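Local coordinates for protein 6-phosphogluconate dehydrogenase, NAD-binding (Geobacter metallireducens, PDB 3PEF) that probably reduces succinic semialdehyde to gamma-hydroxybutyrate with an NADP cofactor, as a member of the beta-hydroxyacid dehydrogenase family, at residues Gly221-Arg226 against Ala280-Tyr285; Ser14-Asn19 against Glu152-Lys157. The protein carries 2 engineered substitutions. All blocks are in the same frame, centred on the assembly; numbering follows the deposited sequence.

Interaction 1 of 2, residues Gly221-Arg226 against Ala280-Tyr285; sequences GLIRDR and AIFKTY. Engineered in segment 280-285: Tyr285 (natural residue Ile).
Ile223, in the last turn of helix 214-224, faces Phe282 across a backbone spacing of 7.5 Å between their CA atoms, the nearest such pair of the two segments. The segment 221-226 carries the end of that helix, closed by a Schellman motif: Arg226 takes a positive phi, and its N bonds to Ile223 O at 2.8 Å, one of the two bonds back into the last turn. Residues 281-285 coil through helix-like backbone angles, tied by bonds such as Phe282 O to N of the engineered Tyr285.

In the all-helical C-terminal domain of this dehydrogenase family, the contact joins a helix end to the tail that follows helix 256-270. Phe282 also packs on Cys186 and Glu193 of the long helix 166-194, and Arg226 NH2 forms a salt bridge with Glu193.

The side-chain contact is built round one ring. A first torsion of 175° swings the Phe282 ring away from its own N and toward the helix end, and the methyl CG2 of Ile223 sits over the middle of one ring face, 3.6 Å from the centroid and 7° off the ring normal, a CH-pi contact of nearly vertical geometry. Arg226 bends at chi2 and chi3, bringing its guanidinium to the CE2-CZ side of the ring. A weak bond from Arg226 NE to Ile223 O, 3.3 Å long, accompanies the bend. Arg226 NH2 lies 3.4 Å from Phe282 CE2, and the guanidinium and ring planes are tilted 24° from each other.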
loop_
_atom_site.group_PDB
_atom_site.type_symbol
_atom_site.label_atom_id
_atom_site.label_comp_id
_atom_site.label_asym_id
_atom_site.label_seq_id
_atom_site.Cartn_x
_atom_site.Cartn_y
_atom_site.Cartn_z
ATOM N N GLY A 221 13.637 -2.518 22.735
ATOM C CA GLY A 221 14.325 -1.852 23.828
ATOM C C GLY A 221 15.109 -0.659 23.311
ATOM O O GLY A 221 15.054 0.426 23.889
ATOM N N LEU A 222 15.836 -0.857 22.209
ATOM C CA LEU A 222 16.661 0.209 21.656
ATOM C C LEU A 222 15.777 1.336 21.176
ATOM O O LEU A 222 16.106 2.511 21.307
ATOM C CB LEU A 222 17.526 -0.320 20.517
ATOM C CG LEU A 222 18.533 -1.374 20.959
ATOM C CD1 LEU A 222 19.187 -2.009 19.736
ATOM C CD2 LEU A 222 19.579 -0.729 21.889
ATOM N N ILE A 223 14.546 1.141 20.540
ATOM C CA ILE A 223 13.564 2.145 20.180
ATOM C C ILE A 223 13.110 2.940 21.398
ATOM O O ILE A 223 13.133 4.176 21.409
ATOM C CB ILE A 223 12.349 1.490 19.496
ATOM C CG1 ILE A 223 12.757 0.886 18.150
ATOM C CG2 ILE A 223 11.230 2.503 19.313
ATOM C CD1 ILE A 223 11.698 0.000 17.533
ATOM N N ARG A 224 12.768 2.154 22.407
ATOM C CA ARG A 224 12.396 2.836 23.639
ATOM C C ARG A 224 13.488 3.804 24.099
ATOM O O ARG A 224 13.190 4.897 24.570
ATOM C CB ARG A 224 12.123 1.816 24.743
ATOM C CG ARG A 224 11.616 2.433 26.035
ATOM C CD ARG A 224 11.869 1.507 27.197
ATOM N NE ARG A 224 13.260 1.064 27.190
ATOM C CZ ARG A 224 13.647 -0.209 27.202
ATOM N NH1 ARG A 224 12.741 -1.183 27.240
ATOM N NH2 ARG A 224 14.943 -0.508 27.184
ATOM N N ASP A 225 14.749 3.397 23.952
ATOM C CA ASP A 225 15.900 4.223 24.347
ATOM C C ASP A 225 16.334 5.214 23.256
ATOM O O ASP A 225 17.251 6.017 23.457
ATOM C CB ASP A 225 17.087 3.323 24.713
ATOM C CG ASP A 225 16.815 2.466 25.934
ATOM O OD1 ASP A 225 15.899 2.824 26.714
ATOM O OD2 ASP A 225 17.513 1.438 26.110
ATOM N N ARG A 226 15.682 5.153 22.102
ATOM C CA ARG A 226 16.050 6.010 20.986
ATOM C C ARG A 226 17.529 5.829 20.623
ATOM O O ARG A 226 18.208 6.777 20.232
ATOM C CB ARG A 226 15.753 7.481 21.317
ATOM C CG ARG A 226 14.284 7.783 21.648
ATOM C CD ARG A 226 13.409 7.914 20.396
ATOM N NE ARG A 226 12.158 7.164 20.528
ATOM C CZ ARG A 226 11.039 7.638 21.076
ATOM N NH1 ARG A 226 10.995 8.874 21.549
ATOM N NH2 ARG A 226 9.963 6.874 21.157
ATOM N N ALA A 280 15.523 2.427 12.747
ATOM C CA ALA A 280 15.296 3.871 12.673
ATOM C C ALA A 280 14.052 4.250 11.863
ATOM O O ALA A 280 13.584 5.390 11.923
ATOM C CB ALA A 280 16.556 4.613 12.146
ATOM N N ILE A 281 13.509 3.301 11.100
ATOM C CA ILE A 281 12.257 3.564 10.396
ATOM C C ILE A 281 11.197 4.058 11.391
ATOM O O ILE A 281 10.287 4.810 11.027
ATOM C CB ILE A 281 11.751 2.323 9.593
ATOM C CG1 ILE A 281 10.594 2.719 8.677
ATOM C CG2 ILE A 281 11.404 1.176 10.525
ATOM C CD1 ILE A 281 9.931 1.564 7.914
ATOM N N PHE A 282 11.318 3.657 12.653
ATOM C CA PHE A 282 10.399 4.141 13.687
ATOM C C PHE A 282 10.278 5.665 13.733
ATOM O O PHE A 282 9.215 6.202 14.061
ATOM C CB PHE A 282 10.826 3.654 15.071
ATOM C CG PHE A 282 9.993 4.220 16.194
ATOM C CD1 PHE A 282 8.760 3.654 16.520
ATOM C CD2 PHE A 282 10.439 5.309 16.930
ATOM C CE1 PHE A 282 7.983 4.167 17.565
ATOM C CE2 PHE A 282 9.670 5.829 17.978
ATOM C CZ PHE A 282 8.441 5.257 18.294
ATOM N N LYS A 283 11.372 6.358 13.433
ATOM C CA LYS A 283 11.407 7.817 13.562
ATOM C C LYS A 283 10.592 8.542 12.498
ATOM O O LYS A 283 10.228 9.703 12.675
ATOM C CB LYS A 283 12.856 8.334 13.599
ATOM C CG LYS A 283 13.552 8.035 14.912
ATOM C CD LYS A 283 14.884 8.776 15.034
ATOM C CE LYS A 283 15.967 8.162 14.155
ATOM N NZ LYS A 283 17.167 9.047 14.093
ATOM N N THR A 284 10.297 7.857 11.396
ATOM C CA THR A 284 9.417 8.420 10.384
ATOM C C THR A 284 7.954 8.332 10.829
ATOM O O THR A 284 7.088 8.983 10.247
ATOM C CB THR A 284 9.556 7.671 9.046
ATOM O OG1 THR A 284 9.039 6.340 9.191
ATOM C CG2 THR A 284 11.008 7.595 8.619
ATOM N N TYR A 285 7.674 7.518 11.846
ATOM C CA TYR A 285 6.288 7.307 12.286
ATOM C C TYR A 285 5.855 8.285 13.372
ATOM O O TYR A 285 4.688 8.305 13.771
ATOM C CB TYR A 285 6.068 5.877 12.784
ATOM C CG TYR A 285 5.976 4.833 11.694
ATOM C CD1 TYR A 285 5.105 4.992 10.621
ATOM C CD2 TYR A 285 6.745 3.680 11.747
ATOM C CE1 TYR A 285 5.016 4.033 9.622
ATOM C CE2 TYR A 285 6.665 2.715 10.763
ATOM C CZ TYR A 285 5.801 2.894 9.699
ATOM O OH TYR A 285 5.720 1.922 8.716
#

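Interaction 2 of 2, residues Ser14-Asn19 against Glu152-Lys157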
loop_
_atom_site.group_PDB
_atom_site.type_symbol
_atom_site.label_atom_id
_atom_site.label_comp_id
_atom_site.label_asym_id
_atom_site.label_seq_id
_atom_site.Cartn_x
_atom_site.Cartn_y
_atom_site.Cartn_z
ATOM N N SER A 14 34.240 -7.204 8.370
ATOM C CA SER A 14 35.365 -7.007 9.282
ATOM C C SER A 14 35.231 -7.974 10.457
ATOM O O SER A 14 36.212 -8.577 10.905
ATOM C CB SER A 14 35.447 -5.547 9.761
ATOM O OG SER A 14 34.269 -5.164 10.449
ATOM N N ALA A 15 34.001 -8.137 10.935
ATOM C CA ALA A 15 33.733 -9.050 12.032
ATOM C C ALA A 15 33.951 -10.496 11.610
ATOM O O ALA A 15 34.527 -11.297 12.366
ATOM C CB ALA A 15 32.315 -8.850 12.573
ATOM N N MET A 16 33.481 -10.847 10.419
ATOM C CA MET A 16 33.692 -12.199 9.909
ATOM C C MET A 16 35.185 -12.509 9.715
ATOM O O MET A 16 35.670 -13.568 10.118
ATOM C CB MET A 16 32.908 -12.399 8.611
ATOM C CG MET A 16 31.398 -12.275 8.829
ATOM S SD MET A 16 30.503 -11.918 7.306
ATOM C CE MET A 16 30.419 -13.563 6.608
ATOM N N ALA A 17 35.922 -11.571 9.127
ATOM C CA ALA A 17 37.350 -11.771 8.869
ATOM C C ALA A 17 38.157 -11.921 10.164
ATOM O O ALA A 17 39.110 -12.710 10.226
ATOM C CB ALA A 17 37.910 -10.617 8.001
ATOM N N LYS A 18 37.767 -11.165 11.190
ATOM C CA LYS A 18 38.419 -11.205 12.503
ATOM C C LYS A 18 38.297 -12.582 13.109
ATOM O O LYS A 18 39.224 -13.065 13.765
ATOM C CB LYS A 18 37.748 -10.222 13.459
ATOM C CG LYS A 18 38.690 -9.310 14.213
ATOM C CD LYS A 18 38.456 -7.856 13.814
ATOM C CE LYS A 18 37.599 -7.127 14.840
ATOM N NZ LYS A 18 37.191 -5.763 14.378
ATOM N N ASN A 19 37.124 -13.191 12.928
ATOM C CA ASN A 19 36.882 -14.557 13.392
ATOM C C ASN A 19 37.808 -15.565 12.697
ATOM O O ASN A 19 38.341 -16.470 13.334
ATOM C CB ASN A 19 35.394 -14.926 13.266
ATOM C CG ASN A 19 34.554 -14.328 14.395
ATOM O OD1 ASN A 19 35.092 -13.982 15.443
ATOM N ND2 ASN A 19 33.239 -14.201 14.185
ATOM N N GLU A 152 32.654 -22.496 9.365
ATOM C CA GLU A 152 32.432 -22.958 10.734
ATOM C C GLU A 152 32.953 -22.000 11.794
ATOM O O GLU A 152 32.527 -22.044 12.947
ATOM C CB GLU A 152 33.009 -24.355 10.934
ATOM C CG GLU A 152 32.093 -25.432 10.371
ATOM C CD GLU A 152 32.616 -26.827 10.614
ATOM O OE1 GLU A 152 33.830 -26.970 10.880
ATOM O OE2 GLU A 152 31.808 -27.779 10.536
ATOM N N LYS A 153 33.871 -21.126 11.407
ATOM C CA LYS A 153 34.342 -20.119 12.336
ATOM C C LYS A 153 33.480 -18.867 12.240
ATOM O O LYS A 153 33.560 -17.989 13.094
ATOM C CB LYS A 153 35.818 -19.786 12.082
ATOM C CG LYS A 153 36.756 -20.973 12.317
ATOM C CD LYS A 153 36.633 -21.472 13.747
ATOM C CE LYS A 153 36.326 -22.970 13.829
ATOM N NZ LYS A 153 35.333 -23.278 14.908
ATOM N N MET A 154 32.644 -18.791 11.211
ATOM C CA MET A 154 31.863 -17.573 10.986
ATOM C C MET A 154 30.403 -17.752 11.345
ATOM O O MET A 154 29.727 -16.790 11.705
ATOM C CB MET A 154 31.997 -17.095 9.537
ATOM C CG MET A 154 33.447 -16.780 9.126
ATOM S SD MET A 154 33.607 -16.030 7.493
ATOM C CE MET A 154 33.189 -17.391 6.413
ATOM N N GLY A 155 29.913 -18.982 11.250
ATOM C CA GLY A 155 28.515 -19.268 11.540
ATOM C C GLY A 155 28.276 -20.476 12.433
ATOM O O GLY A 155 29.219 -21.175 12.803
ATOM N N LYS A 156 27.012 -20.709 12.785
ATOM C CA LYS A 156 26.629 -21.852 13.608
ATOM C C LYS A 156 25.789 -22.866 12.826
ATOM O O LYS A 156 25.883 -24.071 13.049
ATOM C CB LYS A 156 25.885 -21.412 14.881
ATOM C CG LYS A 156 24.560 -20.668 14.665
ATOM C CD LYS A 156 23.784 -20.597 15.996
ATOM C CE LYS A 156 22.881 -19.370 16.113
ATOM N NZ LYS A 156 21.678 -19.409 15.239
ATOM N N LYS A 157 24.969 -22.372 11.911
ATOM C CA LYS A 157 24.178 -23.240 11.059
ATOM C C LYS A 157 24.619 -22.960 9.634
ATOM O O LYS A 157 24.643 -21.796 9.194
ATOM C CB LYS A 157 22.689 -22.927 11.207
ATOM C CG LYS A 157 21.746 -23.928 10.508
ATOM C CD LYS A 157 20.350 -23.322 10.277
ATOM C CE LYS A 157 19.212 -24.322 10.497
ATOM N NZ LYS A 157 19.306 -25.529 9.635
HETATM O O HOH W 1 31.352 -14.438 11.802
#
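Met16 and Met154 both set CG anti to their own carbonyl carbon (chi1 -63° and -60°), and each chain runs extended through chi2 before bending at chi3. Met16 CB thereby comes to 3.9 Å from Met154 SD in apolar packing, and Met16 CE lies 4.1 Å from the same sulfur. The two thioether chains cross at about a right angle, so the sulfur of Met154 rests against both the root and the terminal methyl of Met16. Both methionines are buried. Nearer its own backbone, Met154 CG lies 4.0 Å from Met16 O.

The setting is the Rossmann-type NADP-binding domain. Helix 11-22 follows the first strand, 3-7, and the glycine-rich turn, whose Gly8, Gly10 and Gly13 match the GxGxxG pattern; helix 141-154 arrives much later and leads into strand 157-160, outermost in the sheet of this chain. Their contact thus joins the dinucleotide-binding helix to the end of a distant one. Phe6 of strand 3-7 touches both methionines, and Met16 also packs on Leu133 of strand 133-139. The side chain of Met16 lies about 7 Å from the bound NADP; that of Met12, which binds the cofactor, is about 4 Å from the Met16 side chain.

Asn19, one turn further along the helix, meets the other segment beside the methionine pair. Its CB lies 3.6 Å from Lys153 O, a van der Waals approach, while its amide is joined to the neighbouring residue through solvent. A water accepts from Asn19 ND2 at 3.0 Å and donates to Met154 O at 2.9 Å, bridging the side chain of one segment to the backbone of the other. The same ND2 also bonds to Glu129 O.

The two contacts illustrate how the long-range packing of a two-domain dehydrogenase can divide by domain, since each lies wholly within one. Both segments of interaction 2 precede those of interaction 1 along the chain. Interaction 2 lies in the nucleotide-binding domain, where helices 11-22 and 141-154 accompany the mixed sheet; interaction 1 lies in the helical C-terminal domain and joins the end of helix 214-224 to the segment after helix 256-270. Their centres are 29 Å apart and their nearest atoms about 16 Å, so they do not meet. Helix 166-194 comes between them in sequence. Met16 of interaction 2 lies near the bound NADP, its side chain about 7 Å from it.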